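Local coordinates for protein 432aa long hypothetical deoxyribodipyrimidine photolyase (Sulfolobus tokodaii, PDB 2E0I) that probably repairs pyrimidine dimers in DNA using light, with one FAD as the likely catalytic cofactor and a second FAD as a probable light-harvesting antenna, at residues N43-E48 against G330-A335; L216-K221 against K337-D342. All coordinates share one frame; numbering follows the deposited sequence.

Contact 1 (N43-E48 against G330-A335); sequences NPYKSE and GERYFA. With FAD (flavin-adenine dinucleotide), chain F.
Y45 and R332 meet ring to chain: R332 CG sits over one face of the Y45 ring in a CH-pi contact, 3.4 Å from the centroid and 21° off the normal. Over the opposite face lies the adenine of an FAD, whose C6A is 3.2 Å from Y45 CE1. At the ring's edge A335 CB packs 3.6 Å from Y45 CD1. Buried S47 completes the tight part, its CB against A335 O, while its OG bonds to L338 O and accepts from A50 N as N-cap of helix 48-66. Y45 OH donates to a water 2.8 Å away, which passes a hydrogen to E331 OE2. The other carboxylate oxygen, E331 OE1, accepts from adenine N6A at 3.0 Å, so one glutamate serves both layers. An Asx turn, N43 OD1 accepting from Y45 N at 2.7 Å, holds the backbone; chi1 of -73° sets Y45 CG beside its backbone N, with the ring beyond. A leucine in place of Y45 would probably leave the adenine without its flat cover and the water without its hydroxyl donor. The loose side is more exposed: R332 crosses the ring at about a right angle and its guanidinium runs on past, while K46 points away and pairs with E48 and L40 O. The whole forms the adenine end of the second FAD site, where the photolyase alpha/beta domain meets the helical FAD-binding domain.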
ATOM      1  N   ASN A  43      -5.935  13.844  -7.705  1.00 27.67           N
ATOM      2  CA  ASN A  43      -6.070  12.417  -7.608  1.00 24.66           C
ATOM      3  C   ASN A  43      -6.879  12.249  -6.327  1.00 23.77           C
ATOM      4  O   ASN A  43      -6.406  12.542  -5.231  1.00 24.83           O
ATOM      5  CB  ASN A  43      -4.693  11.775  -7.473  1.00 21.89           C
ATOM      6  CG  ASN A  43      -4.770  10.302  -7.196  1.00 19.84           C
ATOM      7  OD1 ASN A  43      -5.840   9.775  -6.895  1.00 19.00           O
ATOM      8  ND2 ASN A  43      -3.636   9.624  -7.277  1.00 16.76           N
ATOM      9  N   PRO A  44      -8.131  11.817  -6.451  1.00 22.14           N
ATOM     10  CA  PRO A  44      -8.925  11.650  -5.234  1.00 21.81           C
ATOM     11  C   PRO A  44      -8.312  10.597  -4.289  1.00 22.21           C
ATOM     12  O   PRO A  44      -8.535  10.627  -3.082  1.00 23.33           O
ATOM     13  CB  PRO A  44     -10.291  11.212  -5.774  1.00 21.30           C
ATOM     14  CG  PRO A  44     -10.309  11.741  -7.187  1.00 20.16           C
ATOM     15  CD  PRO A  44      -8.910  11.493  -7.658  1.00 20.32           C
ATOM     16  N   TYR A  45      -7.533   9.679  -4.845  1.00 21.58           N
ATOM     17  CA  TYR A  45      -6.941   8.607  -4.066  1.00 22.75           C
ATOM     18  C   TYR A  45      -5.490   8.861  -3.678  1.00 23.25           C
ATOM     19  O   TYR A  45      -4.755   7.942  -3.301  1.00 23.64           O
ATOM     20  CB  TYR A  45      -7.048   7.306  -4.860  1.00 22.79           C
ATOM     21  CG  TYR A  45      -8.446   6.753  -4.902  1.00 23.96           C
ATOM     22  CD1 TYR A  45      -8.833   5.733  -4.035  1.00 26.26           C
ATOM     23  CD2 TYR A  45      -9.390   7.256  -5.786  1.00 24.09           C
ATOM     24  CE1 TYR A  45     -10.129   5.221  -4.050  1.00 25.93           C
ATOM     25  CE2 TYR A  45     -10.692   6.760  -5.807  1.00 24.84           C
ATOM     26  CZ  TYR A  45     -11.052   5.743  -4.942  1.00 25.83           C
ATOM     27  OH  TYR A  45     -12.328   5.233  -4.974  1.00 26.98           O
ATOM     28  N   LYS A  46      -5.078  10.114  -3.754  1.00 23.12           N
ATOM     29  CA  LYS A  46      -3.703  10.449  -3.440  1.00 23.37           C
ATOM     30  C   LYS A  46      -3.450  10.682  -1.958  1.00 22.85           C
ATOM     31  O   LYS A  46      -4.271  11.254  -1.249  1.00 21.97           O
ATOM     32  CB  LYS A  46      -3.267  11.673  -4.247  1.00 23.09           C
ATOM     33  CG  LYS A  46      -1.928  12.250  -3.832  1.00 26.21           C
ATOM     34  CD  LYS A  46      -1.679  13.582  -4.518  1.00 30.10           C
ATOM     35  CE  LYS A  46      -0.568  14.368  -3.831  1.00 33.34           C
ATOM     36  NZ  LYS A  46      -0.286  15.681  -4.514  1.00 35.81           N
ATOM     37  N   SER A  47      -2.290  10.215  -1.512  1.00 22.59           N
ATOM     38  CA  SER A  47      -1.860  10.354  -0.143  1.00 22.32           C
ATOM     39  C   SER A  47      -0.639  11.279  -0.141  1.00 22.11           C
ATOM     40  O   SER A  47       0.308  11.055  -0.892  1.00 21.02           O
ATOM     41  CB  SER A  47      -1.490   8.973   0.415  1.00 22.30           C
ATOM     42  OG  SER A  47      -0.844   9.086   1.675  1.00 24.74           O
ATOM     43  N   GLU A  48      -0.660  12.324   0.684  1.00 22.64           N
ATOM     44  CA  GLU A  48       0.484  13.228   0.746  1.00 22.71           C
ATOM     45  C   GLU A  48       1.672  12.496   1.352  1.00 21.46           C
ATOM     46  O   GLU A  48       2.808  12.670   0.912  1.00 22.33           O
ATOM     47  CB  GLU A  48       0.178  14.476   1.578  1.00 23.43           C
ATOM     48  CG  GLU A  48      -0.700  15.517   0.905  1.00 28.14           C
ATOM     49  CD  GLU A  48      -0.226  15.913  -0.493  1.00 33.75           C
ATOM     50  OE1 GLU A  48       1.005  15.997  -0.730  1.00 35.35           O
ATOM     51  OE2 GLU A  48      -1.101  16.159  -1.363  1.00 38.03           O
ATOM     52  N   GLY A 330     -14.302   4.076   3.146  1.00 25.08           N
ATOM     53  CA  GLY A 330     -13.135   3.838   3.968  1.00 23.14           C
ATOM     54  C   GLY A 330     -11.925   3.551   3.110  1.00 21.49           C
ATOM     55  O   GLY A 330     -10.834   4.015   3.402  1.00 20.63           O
ATOM     56  N   GLU A 331     -12.123   2.776   2.050  1.00 21.00           N
ATOM     57  CA  GLU A 331     -11.041   2.439   1.132  1.00 20.67           C
ATOM     58  C   GLU A 331     -10.391   3.712   0.622  1.00 19.80           C
ATOM     59  O   GLU A 331      -9.169   3.847   0.659  1.00 17.21           O
ATOM     60  CB  GLU A 331     -11.578   1.660  -0.065  1.00 23.21           C
ATOM     61  CG  GLU A 331     -10.521   1.357  -1.110  1.00 27.41           C
ATOM     62  CD  GLU A 331     -11.098   0.952  -2.464  1.00 29.97           C
ATOM     63  OE1 GLU A 331     -10.299   0.524  -3.337  1.00 31.89           O
ATOM     64  OE2 GLU A 331     -12.333   1.066  -2.657  1.00 28.18           O
ATOM     65  N   ARG A 332     -11.220   4.642   0.148  1.00 20.21           N
ATOM     66  CA  ARG A 332     -10.726   5.906  -0.378  1.00 21.24           C
ATOM     67  C   ARG A 332     -10.066   6.757   0.695  1.00 20.51           C
ATOM     68  O   ARG A 332      -9.024   7.373   0.458  1.00 20.80           O
ATOM     69  CB  ARG A 332     -11.839   6.719  -1.030  1.00 23.62           C
ATOM     70  CG  ARG A 332     -11.311   7.580  -2.171  1.00 29.83           C
ATOM     71  CD  ARG A 332     -11.772   9.012  -2.111  1.00 36.25           C
ATOM     72  NE  ARG A 332     -13.216   9.146  -2.217  1.00 44.11           N
ATOM     73  CZ  ARG A 332     -13.908  10.269  -2.010  1.00 47.66           C
ATOM     74  NH1 ARG A 332     -13.306  11.413  -1.678  1.00 47.73           N
ATOM     75  NH2 ARG A 332     -15.231  10.237  -2.128  1.00 50.18           N
ATOM     76  N   TYR A 333     -10.661   6.809   1.878  1.00 18.48           N
ATOM     77  CA  TYR A 333     -10.054   7.600   2.928  1.00 16.96           C
ATOM     78  C   TYR A 333      -8.641   7.091   3.245  1.00 17.75           C
ATOM     79  O   TYR A 333      -7.699   7.883   3.367  1.00 19.01           O
ATOM     80  CB  TYR A 333     -10.908   7.571   4.181  1.00 15.70           C
ATOM     81  CG  TYR A 333     -10.339   8.458   5.240  1.00 13.63           C
ATOM     82  CD1 TYR A 333     -10.296   9.837   5.059  1.00 12.93           C
ATOM     83  CD2 TYR A 333      -9.780   7.920   6.396  1.00 13.76           C
ATOM     84  CE1 TYR A 333      -9.705  10.661   6.002  1.00 13.64           C
ATOM     85  CE2 TYR A 333      -9.184   8.736   7.353  1.00 14.55           C
ATOM     86  CZ  TYR A 333      -9.151  10.105   7.145  1.00 15.64           C
ATOM     87  OH  TYR A 333      -8.558  10.909   8.080  1.00 17.89           O
ATOM     88  N   PHE A 334      -8.497   5.776   3.387  1.00 16.30           N
ATOM     89  CA  PHE A 334      -7.200   5.168   3.660  1.00 15.28           C
ATOM     90  C   PHE A 334      -6.211   5.493   2.558  1.00 14.24           C
ATOM     91  O   PHE A 334      -5.050   5.773   2.834  1.00 13.43           O
ATOM     92  CB  PHE A 334      -7.325   3.645   3.757  1.00 16.13           C
ATOM     93  CG  PHE A 334      -7.427   3.126   5.164  1.00 17.04           C
ATOM     94  CD1 PHE A 334      -7.983   3.909   6.181  1.00 16.32           C
ATOM     95  CD2 PHE A 334      -6.999   1.834   5.466  1.00 17.45           C
ATOM     96  CE1 PHE A 334      -8.111   3.417   7.467  1.00 15.70           C
ATOM     97  CE2 PHE A 334      -7.126   1.328   6.758  1.00 16.63           C
ATOM     98  CZ  PHE A 334      -7.685   2.125   7.761  1.00 17.00           C
ATOM     99  N   ALA A 335      -6.675   5.439   1.311  1.00 14.36           N
ATOM    100  CA  ALA A 335      -5.819   5.722   0.155  1.00 16.77           C
ATOM    101  C   ALA A 335      -5.270   7.134   0.287  1.00 17.47           C
ATOM    102  O   ALA A 335      -4.214   7.491  -0.250  1.00 19.62           O
ATOM    103  CB  ALA A 335      -6.620   5.586  -1.154  1.00 13.90           C
TER
HETATM  104  PA  FAD F1200      -2.079   5.173  -8.391  1.00 21.98           P
HETATM  105  O1A FAD F1200      -2.679   4.503  -7.215  1.00 22.65           O
HETATM  106  O2A FAD F1200      -1.395   6.484  -8.360  1.00 24.57           O
HETATM  107  O5B FAD F1200      -3.467   5.669  -9.042  1.00 22.17           O
HETATM  108  C5B FAD F1200      -3.505   6.152 -10.389  1.00 20.17           C
HETATM  109  C4B FAD F1200      -4.937   6.446 -10.846  1.00 19.33           C
HETATM  110  O4B FAD F1200      -5.804   5.447 -10.275  1.00 18.56           O
HETATM  111  C3B FAD F1200      -5.436   7.788 -10.308  1.00 19.95           C
HETATM  112  O3B FAD F1200      -6.500   8.269 -11.135  1.00 20.30           O
HETATM  113  C2B FAD F1200      -5.972   7.371  -8.939  1.00 21.13           C
HETATM  114  O2B FAD F1200      -6.939   8.327  -8.498  1.00 23.62           O
HETATM  115  C1B FAD F1200      -6.691   6.082  -9.337  1.00 19.77           C
HETATM  116  N9A FAD F1200      -6.958   5.213  -8.164  1.00 19.25           N
HETATM  117  C8A FAD F1200      -6.061   4.820  -7.262  1.00 19.90           C
HETATM  118  N7A FAD F1200      -6.631   4.011  -6.374  1.00 18.28           N
HETATM  119  C5A FAD F1200      -7.909   3.883  -6.711  1.00 17.91           C
HETATM  120  C6A FAD F1200      -8.981   3.163  -6.195  1.00 19.77           C
HETATM  121  N6A FAD F1200      -8.834   2.434  -5.094  1.00 21.00           N
HETATM  122  N1A FAD F1200     -10.173   3.236  -6.806  1.00 21.60           N
HETATM  123  C2A FAD F1200     -10.342   3.986  -7.882  1.00 20.32           C
HETATM  124  N3A FAD F1200      -9.344   4.685  -8.397  1.00 18.71           N
HETATM  125  C4A FAD F1200      -8.123   4.654  -7.846  1.00 18.14           C
HETATM  126  N1  FAD F1200       4.369   6.463 -10.537  1.00 17.40           N
HETATM  127  C2  FAD F1200       4.854   7.171 -11.645  1.00 17.83           C
HETATM  128  O2  FAD F1200       5.432   6.575 -12.551  1.00 20.05           O
HETATM  129  N3  FAD F1200       4.632   8.550 -11.734  1.00 18.54           N
HETATM  130  C4  FAD F1200       3.920   9.216 -10.727  1.00 21.23           C
HETATM  131  O4  FAD F1200       3.734  10.430 -10.808  1.00 21.89           O
HETATM  132  C4X FAD F1200       3.424   8.506  -9.638  1.00 20.40           C
HETATM  133  N5  FAD F1200       2.653   9.154  -8.663  1.00 17.28           N
HETATM  134  C5X FAD F1200       2.134   8.436  -7.579  1.00 18.33           C
HETATM  135  C6  FAD F1200       1.296   9.071  -6.666  1.00 18.96           C
HETATM  136  C7  FAD F1200       0.698   8.348  -5.638  1.00 18.08           C
HETATM  137  C7M FAD F1200      -0.224   9.068  -4.651  1.00 17.77           C
HETATM  138  C8  FAD F1200       0.947   6.983  -5.523  1.00 17.93           C
HETATM  139  C8M FAD F1200       0.305   6.158  -4.405  1.00 19.79           C
HETATM  140  C9  FAD F1200       1.791   6.351  -6.432  1.00 17.74           C
HETATM  141  C9A FAD F1200       2.389   7.072  -7.462  1.00 18.29           C
HETATM  142  N10 FAD F1200       3.198   6.433  -8.416  1.00 17.77           N
HETATM  143  C10 FAD F1200       3.652   7.136  -9.540  1.00 18.97           C
HETATM  144  C1' FAD F1200       3.513   4.991  -8.295  1.00 19.57           C
HETATM  145  C2' FAD F1200       2.402   4.091  -8.836  1.00 21.97           C
HETATM  146  O2' FAD F1200       2.014   3.153  -7.826  1.00 19.04           O
HETATM  147  C3' FAD F1200       2.871   3.355 -10.096  1.00 21.46           C
HETATM  148  O3' FAD F1200       3.140   4.306 -11.131  1.00 20.81           O
HETATM  149  C4' FAD F1200       1.807   2.365 -10.576  1.00 20.74           C
HETATM  150  O4' FAD F1200       2.362   1.550 -11.612  1.00 16.59           O
HETATM  151  C5' FAD F1200       0.575   3.102 -11.108  1.00 20.68           C
HETATM  152  O5' FAD F1200      -0.625   2.366 -10.859  1.00 21.30           O
HETATM  153  P   FAD F1200      -1.475   2.648  -9.520  1.00 20.23           P
HETATM  154  O1P FAD F1200      -2.760   1.927  -9.665  1.00 23.29           O
HETATM  155  O2P FAD F1200      -0.640   2.372  -8.330  1.00 18.51           O
HETATM  156  O3P FAD F1200      -1.761   4.226  -9.655  1.00 22.16           O
HETATM  157  O   HOH W   1     -13.038   3.423  -2.934  1.00 11.97           O

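Contact 2 (L216-K221 against K337-D342). With FAD (flavin-adenine dinucleotide), chain E.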
ATOM      1  N   LEU A 216       7.662  -2.296   6.914  1.00 17.23           N
ATOM      2  CA  LEU A 216       8.254  -2.418   5.590  1.00 16.66           C
ATOM      3  C   LEU A 216       7.337  -2.139   4.405  1.00 15.95           C
ATOM      4  O   LEU A 216       7.825  -1.914   3.296  1.00 14.77           O
ATOM      5  CB  LEU A 216       8.839  -3.817   5.406  1.00 17.13           C
ATOM      6  CG  LEU A 216      10.246  -4.145   5.906  1.00 17.58           C
ATOM      7  CD1 LEU A 216      10.478  -5.622   5.717  1.00 17.86           C
ATOM      8  CD2 LEU A 216      11.297  -3.353   5.138  1.00 16.44           C
ATOM      9  N   SER A 217       6.024  -2.154   4.628  1.00 15.52           N
ATOM     10  CA  SER A 217       5.060  -1.955   3.540  1.00 15.10           C
ATOM     11  C   SER A 217       5.386  -0.819   2.564  1.00 15.21           C
ATOM     12  O   SER A 217       5.406  -1.017   1.348  1.00 14.37           O
ATOM     13  CB  SER A 217       3.664  -1.758   4.112  1.00 14.35           C
ATOM     14  OG  SER A 217       3.710  -0.799   5.148  1.00 20.56           O
ATOM     15  N   PRO A 218       5.663   0.391   3.074  1.00 14.86           N
ATOM     16  CA  PRO A 218       5.968   1.446   2.104  1.00 13.56           C
ATOM     17  C   PRO A 218       7.209   1.136   1.245  1.00 13.28           C
ATOM     18  O   PRO A 218       7.267   1.471   0.058  1.00 15.11           O
ATOM     19  CB  PRO A 218       6.123   2.681   2.989  1.00 11.81           C
ATOM     20  CG  PRO A 218       6.632   2.109   4.257  1.00 11.24           C
ATOM     21  CD  PRO A 218       5.832   0.868   4.457  1.00 11.70           C
ATOM     22  N   HIS A 219       8.196   0.477   1.829  1.00 12.03           N
ATOM     23  CA  HIS A 219       9.401   0.140   1.081  1.00 11.69           C
ATOM     24  C   HIS A 219       9.131  -0.952   0.031  1.00 12.92           C
ATOM     25  O   HIS A 219       9.720  -0.944  -1.062  1.00 12.24           O
ATOM     26  CB  HIS A 219      10.494  -0.296   2.054  1.00 10.56           C
ATOM     27  CG  HIS A 219      11.067   0.833   2.847  1.00 10.89           C
ATOM     28  ND1 HIS A 219      12.074   1.641   2.365  1.00 13.11           N
ATOM     29  CD2 HIS A 219      10.737   1.329   4.062  1.00 11.12           C
ATOM     30  CE1 HIS A 219      12.341   2.587   3.250  1.00 11.53           C
ATOM     31  NE2 HIS A 219      11.542   2.419   4.288  1.00 12.02           N
ATOM     32  N   LEU A 220       8.241  -1.888   0.358  1.00 12.47           N
ATOM     33  CA  LEU A 220       7.883  -2.958  -0.572  1.00 11.73           C
ATOM     34  C   LEU A 220       7.002  -2.375  -1.684  1.00 12.40           C
ATOM     35  O   LEU A 220       7.245  -2.599  -2.869  1.00 12.23           O
ATOM     36  CB  LEU A 220       7.133  -4.077   0.163  1.00  9.10           C
ATOM     37  CG  LEU A 220       7.934  -4.854   1.217  1.00  8.67           C
ATOM     38  CD1 LEU A 220       6.999  -5.726   2.015  1.00  6.05           C
ATOM     39  CD2 LEU A 220       9.032  -5.684   0.556  1.00  5.89           C
ATOM     40  N   LYS A 221       5.994  -1.605  -1.291  1.00 12.95           N
ATOM     41  CA  LYS A 221       5.079  -0.982  -2.232  1.00 12.67           C
ATOM     42  C   LYS A 221       5.820  -0.097  -3.236  1.00 13.03           C
ATOM     43  O   LYS A 221       5.513  -0.124  -4.428  1.00 12.95           O
ATOM     44  CB  LYS A 221       4.025  -0.175  -1.459  1.00 14.24           C
ATOM     45  CG  LYS A 221       3.624   1.165  -2.074  1.00 16.37           C
ATOM     46  CD  LYS A 221       2.772   1.008  -3.309  1.00 17.84           C
ATOM     47  CE  LYS A 221       2.535   2.357  -3.953  1.00 17.97           C
ATOM     48  NZ  LYS A 221       1.434   2.277  -4.960  1.00 21.36           N
ATOM     49  N   LYS A 337      -4.465   8.532   3.236  1.00 17.08           N
ATOM     50  CA  LYS A 337      -3.548   8.708   4.352  1.00 18.06           C
ATOM     51  C   LYS A 337      -2.369   7.762   4.425  1.00 18.42           C
ATOM     52  O   LYS A 337      -1.292   8.150   4.870  1.00 18.16           O
ATOM     53  CB  LYS A 337      -4.324   8.616   5.657  1.00 19.40           C
ATOM     54  CG  LYS A 337      -5.395   9.675   5.807  1.00 22.24           C
ATOM     55  CD  LYS A 337      -4.755  11.039   5.883  1.00 24.14           C
ATOM     56  CE  LYS A 337      -5.719  12.090   6.367  1.00 25.18           C
ATOM     57  NZ  LYS A 337      -4.932  13.166   7.056  1.00 28.90           N
ATOM     58  N   LEU A 338      -2.578   6.521   4.000  1.00 17.99           N
ATOM     59  CA  LEU A 338      -1.531   5.503   4.037  1.00 17.71           C
ATOM     60  C   LEU A 338      -0.236   5.876   3.312  1.00 17.33           C
ATOM     61  O   LEU A 338      -0.240   6.268   2.147  1.00 17.70           O
ATOM     62  CB  LEU A 338      -2.077   4.187   3.470  1.00 17.56           C
ATOM     63  CG  LEU A 338      -2.616   3.095   4.404  1.00 17.79           C
ATOM     64  CD1 LEU A 338      -2.884   3.617   5.806  1.00 15.64           C
ATOM     65  CD2 LEU A 338      -3.868   2.515   3.775  1.00 17.27           C
ATOM     66  N   VAL A 339       0.880   5.760   4.016  1.00 16.65           N
ATOM     67  CA  VAL A 339       2.169   6.047   3.415  1.00 15.93           C
ATOM     68  C   VAL A 339       2.487   4.881   2.479  1.00 16.97           C
ATOM     69  O   VAL A 339       3.288   5.021   1.554  1.00 16.44           O
ATOM     70  CB  VAL A 339       3.292   6.139   4.488  1.00 16.40           C
ATOM     71  CG1 VAL A 339       3.439   4.802   5.205  1.00 16.57           C
ATOM     72  CG2 VAL A 339       4.618   6.514   3.840  1.00 14.85           C
ATOM     73  N   ASP A 340       1.841   3.736   2.721  1.00 17.89           N
ATOM     74  CA  ASP A 340       2.062   2.526   1.924  1.00 19.50           C
ATOM     75  C   ASP A 340       0.896   2.160   0.995  1.00 19.24           C
ATOM     76  O   ASP A 340       0.783   1.015   0.548  1.00 20.11           O
ATOM     77  CB  ASP A 340       2.357   1.331   2.855  1.00 21.89           C
ATOM     78  CG  ASP A 340       1.211   1.048   3.838  1.00 25.70           C
ATOM     79  OD1 ASP A 340       0.104   1.600   3.631  1.00 26.46           O
ATOM     80  OD2 ASP A 340       1.406   0.274   4.812  1.00 26.25           O
ATOM     81  N   TYR A 341       0.038   3.120   0.683  1.00 18.76           N
ATOM     82  CA  TYR A 341      -1.108   2.819  -0.163  1.00 18.20           C
ATOM     83  C   TYR A 341      -0.856   1.955  -1.392  1.00 18.61           C
ATOM     84  O   TYR A 341      -0.060   2.297  -2.270  1.00 17.75           O
ATOM     85  CB  TYR A 341      -1.809   4.101  -0.615  1.00 18.00           C
ATOM     86  CG  TYR A 341      -2.966   3.823  -1.547  1.00 16.46           C
ATOM     87  CD1 TYR A 341      -2.939   4.247  -2.873  1.00 15.36           C
ATOM     88  CD2 TYR A 341      -4.073   3.098  -1.108  1.00 15.47           C
ATOM     89  CE1 TYR A 341      -3.989   3.955  -3.740  1.00 16.27           C
ATOM     90  CE2 TYR A 341      -5.120   2.798  -1.959  1.00 16.37           C
ATOM     91  CZ  TYR A 341      -5.074   3.230  -3.274  1.00 17.27           C
ATOM     92  OH  TYR A 341      -6.116   2.935  -4.121  1.00 18.61           O
ATOM     93  N   ASP A 342      -1.559   0.831  -1.441  1.00 20.26           N
ATOM     94  CA  ASP A 342      -1.480  -0.080  -2.572  1.00 22.02           C
ATOM     95  C   ASP A 342      -2.926  -0.368  -2.993  1.00 21.07           C
ATOM     96  O   ASP A 342      -3.665  -1.044  -2.271  1.00 21.92           O
ATOM     97  CB  ASP A 342      -0.783  -1.371  -2.167  1.00 24.83           C
ATOM     98  CG  ASP A 342      -0.454  -2.246  -3.360  1.00 28.85           C
ATOM     99  OD1 ASP A 342      -1.398  -2.672  -4.081  1.00 28.53           O
ATOM    100  OD2 ASP A 342       0.760  -2.497  -3.572  1.00 32.42           O
TER
HETATM  101  PA  FAD E1100       4.125  -6.161   9.631  1.00 29.54           P
HETATM  102  O1A FAD E1100       5.436  -5.830  10.234  1.00 31.28           O
HETATM  103  O2A FAD E1100       3.191  -7.190  10.138  1.00 31.16           O
HETATM  104  O5B FAD E1100       4.743  -6.983   8.392  1.00 31.26           O
HETATM  105  C5B FAD E1100       4.001  -8.001   7.716  1.00 32.36           C
HETATM  106  C4B FAD E1100       4.188  -7.866   6.204  1.00 34.14           C
HETATM  107  O4B FAD E1100       3.440  -8.866   5.491  1.00 35.85           O
HETATM  108  C3B FAD E1100       3.665  -6.504   5.742  1.00 34.99           C
HETATM  109  O3B FAD E1100       4.763  -5.589   5.682  1.00 33.17           O
HETATM  110  C2B FAD E1100       3.233  -6.836   4.316  1.00 35.21           C
HETATM  111  O2B FAD E1100       4.384  -6.970   3.481  1.00 38.01           O
HETATM  112  C1B FAD E1100       2.584  -8.202   4.543  1.00 35.68           C
HETATM  113  N9A FAD E1100       1.223  -8.081   5.116  1.00 34.64           N
HETATM  114  C8A FAD E1100       0.882  -8.171   6.400  1.00 33.40           C
HETATM  115  N7A FAD E1100      -0.443  -8.104   6.516  1.00 33.44           N
HETATM  116  C5A FAD E1100      -0.953  -7.967   5.296  1.00 33.54           C
HETATM  117  C6A FAD E1100      -2.239  -7.844   4.778  1.00 32.04           C
HETATM  118  N6A FAD E1100      -3.301  -7.876   5.575  1.00 30.60           N
HETATM  119  N1A FAD E1100      -2.397  -7.700   3.454  1.00 31.20           N
HETATM  120  C2A FAD E1100      -1.361  -7.678   2.632  1.00 30.40           C
HETATM  121  N3A FAD E1100      -0.126  -7.798   3.089  1.00 30.27           N
HETATM  122  C4A FAD E1100       0.108  -7.943   4.402  1.00 33.30           C
HETATM  123  N1  FAD E1100      -0.859  -2.837   3.222  1.00 23.25           N
HETATM  124  C2  FAD E1100      -0.255  -2.055   2.228  1.00 24.48           C
HETATM  125  O2  FAD E1100       0.930  -2.210   1.943  1.00 25.23           O
HETATM  126  N3  FAD E1100      -0.990  -1.049   1.589  1.00 26.07           N
HETATM  127  C4  FAD E1100      -2.322  -0.828   1.958  1.00 24.57           C
HETATM  128  O4  FAD E1100      -2.985   0.016   1.358  1.00 23.75           O
HETATM  129  C4X FAD E1100      -2.911  -1.597   2.957  1.00 24.01           C
HETATM  130  N5  FAD E1100      -4.215  -1.305   3.373  1.00 24.96           N
HETATM  131  C5X FAD E1100      -4.829  -2.083   4.363  1.00 24.55           C
HETATM  132  C6  FAD E1100      -6.133  -1.784   4.748  1.00 22.01           C
HETATM  133  C7  FAD E1100      -6.768  -2.570   5.704  1.00 23.91           C
HETATM  134  C7M FAD E1100      -8.212  -2.237   6.087  1.00 24.69           C
HETATM  135  C8  FAD E1100      -6.094  -3.647   6.278  1.00 22.82           C
HETATM  136  C8M FAD E1100      -6.776  -4.546   7.311  1.00 23.13           C
HETATM  137  C9  FAD E1100      -4.790  -3.937   5.887  1.00 23.48           C
HETATM  138  C9A FAD E1100      -4.148  -3.164   4.923  1.00 25.13           C
HETATM  139  N10 FAD E1100      -2.838  -3.458   4.503  1.00 24.65           N
HETATM  140  C10 FAD E1100      -2.191  -2.608   3.591  1.00 23.77           C
HETATM  141  C1' FAD E1100      -2.123  -4.640   5.049  1.00 22.81           C
HETATM  142  C2' FAD E1100      -1.272  -4.450   6.308  1.00 24.46           C
HETATM  143  O2' FAD E1100      -2.045  -3.845   7.348  1.00 24.04           O
HETATM  144  C3' FAD E1100      -0.009  -3.627   6.044  1.00 26.29           C
HETATM  145  O3' FAD E1100       0.724  -4.219   4.968  1.00 28.37           O
HETATM  146  C4' FAD E1100       0.895  -3.584   7.279  1.00 26.48           C
HETATM  147  O4' FAD E1100       0.181  -3.045   8.395  1.00 26.67           O
HETATM  148  C5' FAD E1100       2.140  -2.735   7.019  1.00 27.16           C
HETATM  149  O5' FAD E1100       2.937  -2.610   8.202  1.00 28.99           O
HETATM  150  P   FAD E1100       4.192  -3.580   8.481  1.00 27.24           P
HETATM  151  O1P FAD E1100       5.038  -3.593   7.266  1.00 28.14           O
HETATM  152  O2P FAD E1100       4.804  -3.144   9.756  1.00 28.17           O
HETATM  153  O3P FAD E1100       3.508  -5.030   8.660  1.00 30.28           O
HETATM  154  O   HOH W   2       0.905  -0.368  -5.414  1.00 13.97           O
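S217 OG donates to D340 OD2 at 2.6 Å, meeting the lone pair anti to the other carboxylate oxygen. Both side chains adopt the crowded position between backbone N and carbonyl carbon, S217 with chi1 49° and D340 with chi1 60°, which brings hydroxyl and carboxylate together. OD2 also forms a salt bridge with R312, so a positive charge and a hydroxyl grip the same buried oxygen. Alongside, the P218 ring leans on the loop: its CD lies 3.9 Å from D340 CB, and its CB 4.1 Å from V339 CG1. This is part of the FAD-binding site of the photolyase helical domain. L216 N and S217 N both donate to phosphate oxygen O1P. From the loop, D340 O accepts from flavin N3 at 2.9 Å and D342 N donates to flavin O4 at 3.2 Å, reading the polar edge of the isoalloxazine through backbone groups. K221 bends at chi2 (73°) and is then extended, running past the Y341 carbonyl to the other FAD, where NZ bonds to ribityl O2'. The same NZ also makes a weak hydrogen bond to Y341 O at 3.1 Å and donates to a water whose own bond to D342 OD2 is weak; the two charged groups do not touch. D342, the N-cap residue of helix 343-353, accepts from I345 N through OD1, while Y341 points away from segment 216-221 and its OH bonds to N7A of that other FAD.

Contact 2 is wholly buried, about 4 Å from the centre of the chain, whereas contact 1 lies about 11 Å out and keeps two exposed residues. Both draw on the same run of chain, helix 327-337 in contact 1 and the loop that follows it in contact 2, and their centres are about 12 Å apart. They touch directly: S47 OG reaches L338 O at 2.9 Å, a probable hydrogen bond, and A335 CB packs against the Y341 ring. In contact 1 the segments meet by packing and a water bridge, with none of the direct hydrogen bonds that join the segments of contact 2, one of them weak. Loop 337-342 touches both cofactors.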